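Local coordinates for caspase-1 (Spodoptera frugiperda, PDB 1M72), which cleaves protein substrates as a cysteine protease of the caspase family and probably takes part in the activation cascade that executes apoptosis, at the interface of chains A and B. Numbering follows the deposited sequence. Chains: chain A/B, Caspase-1.

Contact 1: the interface of chains A and B. Residues chain A 14-17, 139-140, 176; chain B 161-162.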
ATOM      1  N   ALA A  14       8.739  17.008 -18.734  1.00 49.45           N
ATOM      2  CA  ALA A  14       7.376  17.417 -18.420  1.00 46.53           C
ATOM      3  C   ALA A  14       7.411  18.710 -17.629  1.00 43.51           C
ATOM      4  O   ALA A  14       8.448  19.097 -17.089  1.00 41.71           O
ATOM      5  CB  ALA A  14       6.663  16.323 -17.605  1.00 44.17           C
ATOM      6  N   ARG A  15       6.273  19.383 -17.571  1.00 41.61           N
ATOM      7  CA  ARG A  15       6.198  20.615 -16.812  1.00 44.35           C
ATOM      8  C   ARG A  15       6.302  20.292 -15.308  1.00 42.92           C
ATOM      9  O   ARG A  15       5.704  19.330 -14.811  1.00 41.41           O
ATOM     10  CB  ARG A  15       4.879  21.349 -17.091  1.00 47.18           C
ATOM     11  CG  ARG A  15       4.782  22.734 -16.420  1.00 52.94           C
ATOM     12  CD  ARG A  15       3.365  23.340 -16.518  1.00 59.90           C
ATOM     13  NE  ARG A  15       2.893  23.586 -17.892  1.00 63.40           N
ATOM     14  CZ  ARG A  15       1.625  23.864 -18.209  1.00 65.47           C
ATOM     15  NH1 ARG A  15       0.682  23.933 -17.264  1.00 64.37           N
ATOM     16  NH2 ARG A  15       1.295  24.068 -19.476  1.00 66.86           N
ATOM     17  N   MET A  16       7.087  21.083 -14.595  1.00 39.76           N
ATOM     18  CA  MET A  16       7.228  20.896 -13.171  1.00 36.76           C
ATOM     19  C   MET A  16       5.929  21.441 -12.576  1.00 36.85           C
ATOM     20  O   MET A  16       5.604  22.607 -12.747  1.00 34.28           O
ATOM     21  CB  MET A  16       8.431  21.683 -12.690  1.00 36.33           C
ATOM     22  CG  MET A  16       8.762  21.485 -11.263  1.00 35.86           C
ATOM     23  SD  MET A  16       9.870  22.781 -10.744  1.00 39.01           S
ATOM     24  CE  MET A  16      11.435  22.142 -11.438  1.00 35.38           C
ATOM     25  N   PRO A  17       5.147  20.592 -11.889  1.00 36.65           N
ATOM     26  CA  PRO A  17       3.898  21.110 -11.323  1.00 34.80           C
ATOM     27  C   PRO A  17       3.997  21.694  -9.907  1.00 32.84           C
ATOM     28  O   PRO A  17       3.117  22.418  -9.489  1.00 32.56           O
ATOM     29  CB  PRO A  17       2.976  19.887 -11.355  1.00 35.31           C
ATOM     30  CG  PRO A  17       3.922  18.783 -10.984  1.00 36.95           C
ATOM     31  CD  PRO A  17       5.191  19.115 -11.809  1.00 35.70           C
ATOM     32  N   ALA A 139       2.516  14.293 -14.824  1.00 23.70           N
ATOM     33  CA  ALA A 139       3.788  14.068 -14.190  1.00 22.85           C
ATOM     34  C   ALA A 139       3.932  14.965 -12.937  1.00 25.16           C
ATOM     35  O   ALA A 139       3.644  16.185 -12.964  1.00 23.00           O
ATOM     36  CB  ALA A 139       4.915  14.317 -15.183  1.00 18.57           C
ATOM     37  N   GLY A 140       4.355  14.319 -11.843  1.00 25.76           N
ATOM     38  CA  GLY A 140       4.519  14.962 -10.551  1.00 22.96           C
ATOM     39  C   GLY A 140       3.201  15.203  -9.818  1.00 24.23           C
ATOM     40  O   GLY A 140       3.195  15.841  -8.765  1.00 26.00           O
ATOM     41  N   ILE A 176      12.160  12.549 -11.584  1.00 25.83           N
ATOM     42  CA  ILE A 176      11.337  11.636 -10.780  1.00 26.28           C
ATOM     43  C   ILE A 176      11.105  10.274 -11.435  1.00 25.64           C
ATOM     44  O   ILE A 176      11.177  10.146 -12.660  1.00 29.24           O
ATOM     45  CB  ILE A 176       9.949  12.226 -10.475  1.00 22.53           C
ATOM     46  CG1 ILE A 176       9.075  12.223 -11.737  1.00 17.57           C
ATOM     47  CG2 ILE A 176      10.111  13.626  -9.933  1.00 22.73           C
ATOM     48  CD1 ILE A 176       7.613  12.636 -11.450  1.00 17.99           C
TER
ATOM     49  N   LEU B 161      11.489  16.925 -14.844  1.00 31.68           N
ATOM     50  CA  LEU B 161      10.422  17.926 -14.734  1.00 37.41           C
ATOM     51  C   LEU B 161      11.119  19.292 -14.833  1.00 39.03           C
ATOM     52  O   LEU B 161      12.145  19.507 -14.168  1.00 39.31           O
ATOM     53  CB  LEU B 161       9.678  17.803 -13.375  1.00 40.18           C
ATOM     54  CG  LEU B 161       8.946  16.485 -13.010  1.00 42.55           C
ATOM     55  CD1 LEU B 161       7.986  16.685 -11.840  1.00 41.02           C
ATOM     56  CD2 LEU B 161       8.153  16.001 -14.209  1.00 40.57           C
ATOM     57  N   SER B 162      10.576  20.217 -15.627  1.00 42.69           N
ATOM     58  CA  SER B 162      11.225  21.537 -15.806  1.00 46.86           C
ATOM     59  C   SER B 162      10.416  22.810 -15.611  1.00 47.77           C
ATOM     60  O   SER B 162       9.188  22.790 -15.611  1.00 45.96           O
ATOM     61  CB  SER B 162      11.870  21.631 -17.206  1.00 46.92           C
ATOM     62  OG  SER B 162      13.285  21.474 -17.158  1.00 49.85           O
TER
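The pyrrolidine ring of A:Pro17 meets B:Leu161 with its rim, not with a face: ring carbon CD lies 3.7 Å from methyl CD1 of B:Leu161, and the two side chains cross at about a right angle. The other flat groups here are backbone peptides, and they join the chains by hydrogen bonds. The carbonyl O of A:Ala14 accepts from the amide of B:Ser162, and the N-H of A:Met16 donates to the carbonyl of B:Ser162. This is a short parallel strand pairing of the caspase dimer, in which strand 13-15 near the N-terminus of chain A runs beside strand 159-162 of chain B, and B:Ser162 is gripped through both its N and its O. From B:Ser162 N to A:Ala14 O is 2.8 Å. The return bond, A:Met16 N to B:Ser162 O, measures 2.9 Å.

B:Leu161, just before the doubly bonded B:Ser162, is the side chain that plugs into chain A and buries 82 Å² there. With CG opposite the carbonyl carbon and next to the backbone N (chi1 -60°), its fork reaches into an apolar pocket, and the branches divide the work. CD2 faces two neighbouring alanine methyls, 3.7 Å from A:Ala14 CB and 3.8 Å from A:Ala139 CB. CD1 takes the A:Pro17 rim, the CA of A:Gly140 and the end of A:Ile176, whose CD1 is 4.1 Å from B:Leu161 CD1. A:Ile176 comes across the leucine at roughly a right angle, adding a wall without lying flat along it. A:Met16 stays on the strand side of the pocket. Its chain bends at the thioether, and methyl CE ends 3.9 Å from the carbonyl O of B:Leu161.

Contact 2: the interface of chains A and B. Residues chain A 175-178; chain B 158-159, 250.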
ATOM      1  N   ARG A 175      14.492  15.301 -11.656  1.00 30.50           N
ATOM      2  CA  ARG A 175      13.998  14.015 -12.146  1.00 31.27           C
ATOM      3  C   ARG A 175      13.277  13.132 -11.137  1.00 28.80           C
ATOM      4  O   ARG A 175      13.730  12.983 -10.003  1.00 28.11           O
ATOM      5  CB  ARG A 175      15.140  13.221 -12.781  1.00 31.31           C
ATOM      6  CG  ARG A 175      15.518  13.791 -14.132  1.00 35.12           C
ATOM      7  CD  ARG A 175      16.801  13.249 -14.663  1.00 35.87           C
ATOM      8  NE  ARG A 175      16.827  11.797 -14.676  1.00 42.35           N
ATOM      9  CZ  ARG A 175      16.079  11.002 -15.439  1.00 42.70           C
ATOM     10  NH1 ARG A 175      15.188  11.491 -16.317  1.00 43.72           N
ATOM     11  NH2 ARG A 175      16.244   9.695 -15.304  1.00 42.19           N
ATOM     12  N   ILE A 176      12.160  12.549 -11.584  1.00 25.83           N
ATOM     13  CA  ILE A 176      11.337  11.636 -10.780  1.00 26.28           C
ATOM     14  C   ILE A 176      11.105  10.274 -11.435  1.00 25.64           C
ATOM     15  O   ILE A 176      11.177  10.146 -12.660  1.00 29.24           O
ATOM     16  CB  ILE A 176       9.949  12.226 -10.475  1.00 22.53           C
ATOM     17  CG1 ILE A 176       9.075  12.223 -11.737  1.00 17.57           C
ATOM     18  CG2 ILE A 176      10.111  13.626  -9.933  1.00 22.73           C
ATOM     19  CD1 ILE A 176       7.613  12.636 -11.450  1.00 17.99           C
ATOM     20  N   PRO A 177      10.820   9.238 -10.624  1.00 24.81           N
ATOM     21  CA  PRO A 177      10.579   7.902 -11.203  1.00 25.51           C
ATOM     22  C   PRO A 177       9.219   7.992 -11.939  1.00 23.38           C
ATOM     23  O   PRO A 177       8.306   8.681 -11.465  1.00 21.91           O
ATOM     24  CB  PRO A 177      10.526   6.963  -9.966  1.00 23.61           C
ATOM     25  CG  PRO A 177      11.142   7.791  -8.842  1.00 24.11           C
ATOM     26  CD  PRO A 177      10.756   9.212  -9.154  1.00 21.88           C
ATOM     27  N   VAL A 178       9.081   7.337 -13.093  1.00 22.48           N
ATOM     28  CA  VAL A 178       7.809   7.432 -13.811  1.00 20.95           C
ATOM     29  C   VAL A 178       6.691   6.646 -13.125  1.00 22.02           C
ATOM     30  O   VAL A 178       5.539   6.832 -13.446  1.00 21.95           O
ATOM     31  CB  VAL A 178       7.955   7.008 -15.304  1.00 25.09           C
ATOM     32  CG1 VAL A 178       9.203   7.740 -15.914  1.00 19.54           C
ATOM     33  CG2 VAL A 178       8.012   5.443 -15.456  1.00 19.29           C
TER
ATOM     34  N   GLY B 158      12.831   7.093 -15.304  1.00 28.36           N
ATOM     35  CA  GLY B 158      12.504   8.403 -14.763  1.00 28.69           C
ATOM     36  C   GLY B 158      12.138   9.429 -15.828  1.00 30.51           C
ATOM     37  O   GLY B 158      12.181   9.154 -17.019  1.00 29.95           O
ATOM     38  N   ILE B 159      11.762  10.625 -15.399  1.00 30.39           N
ATOM     39  CA  ILE B 159      11.438  11.692 -16.336  1.00 27.90           C
ATOM     40  C   ILE B 159      11.902  12.986 -15.684  1.00 28.74           C
ATOM     41  O   ILE B 159      11.847  13.110 -14.457  1.00 29.34           O
ATOM     42  CB  ILE B 159       9.922  11.808 -16.603  1.00 26.85           C
ATOM     43  CG1 ILE B 159       9.661  12.967 -17.589  1.00 27.24           C
ATOM     44  CG2 ILE B 159       9.186  12.071 -15.285  1.00 24.48           C
ATOM     45  CD1 ILE B 159       8.199  13.109 -18.086  1.00 29.65           C
ATOM     46  N   LYS B 250      15.840   5.328 -11.943  1.00 29.26           N
ATOM     47  CA  LYS B 250      15.120   5.849 -10.780  1.00 26.04           C
ATOM     48  C   LYS B 250      14.369   4.744 -10.061  1.00 26.28           C
ATOM     49  O   LYS B 250      14.254   3.604 -10.563  1.00 26.70           O
ATOM     50  CB  LYS B 250      14.118   6.888 -11.244  1.00 25.58           C
ATOM     51  CG  LYS B 250      14.766   8.008 -12.029  1.00 27.85           C
ATOM     52  CD  LYS B 250      15.634   8.862 -11.122  1.00 26.58           C
ATOM     53  CE  LYS B 250      14.756   9.871 -10.345  1.00 24.99           C
ATOM     54  NZ  LYS B 250      15.537  10.455  -9.238  1.00 23.02           N
TER
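An antiparallel bridge joins the loop regions that follow the catalytic cysteine in the caspase fold: strand 174-176 of chain A meets the start of strand 159-162 of chain B. A:Ile176 and B:Ile159 exchange a reciprocal pair of backbone hydrogen bonds, A:Ile176 N to B:Ile159 O at 2.9 Å and B:Ile159 N to A:Ile176 O at 2.8 Å. Their side chains run alongside each other on one side of the bridge, A:Ile176 CG1 3.6 Å from B:Ile159 CG2.

The peptide between B:Gly158 and B:Ile159 is covered on both faces by chain A. Over one face sits methyl CG1 of A:Val178, 3.4 Å from the carbonyl carbon C of B:Gly158. Over the other comes the guanidinium of A:Arg175, tilted to the peptide, its NH1 3.7 Å from B:Ile159 N; a bend at chi3 (53°) folds the group back there.

B:Lys250 doubles round at chi2 and chi3. Its CB packs on A:Pro177 CA at 3.7 Å, and its amine NZ makes a weak hydrogen bond to the carbonyl O of A:Arg175. The cationic groups of A:Arg175 and B:Lys250 stay apart, which probably limits their repulsion.

B:Lys250 comes from the loop between 3-10 helix 244-246 and strand 254-257, so this bridge is backed by a second, sequence-distant loop of chain B.

Contact 1 and contact 2 lie about 9 Å apart, centre to centre, and form one continuous patch. They share A:Ile176, whose backbone pairs in contact 2 and whose side chain packs in both, and both draw on strand 159-162 of chain B. That strand therefore runs between two chain A segments, parallel to one and antiparallel to the other. Both patches lie more than 30 Å from A:His108 and A:Cys150, so they do not line chain A's catalytic site. The two-fold repeats each of them with the chains exchanged, tying together the two antiparallel heterodimers of the caspase at two places.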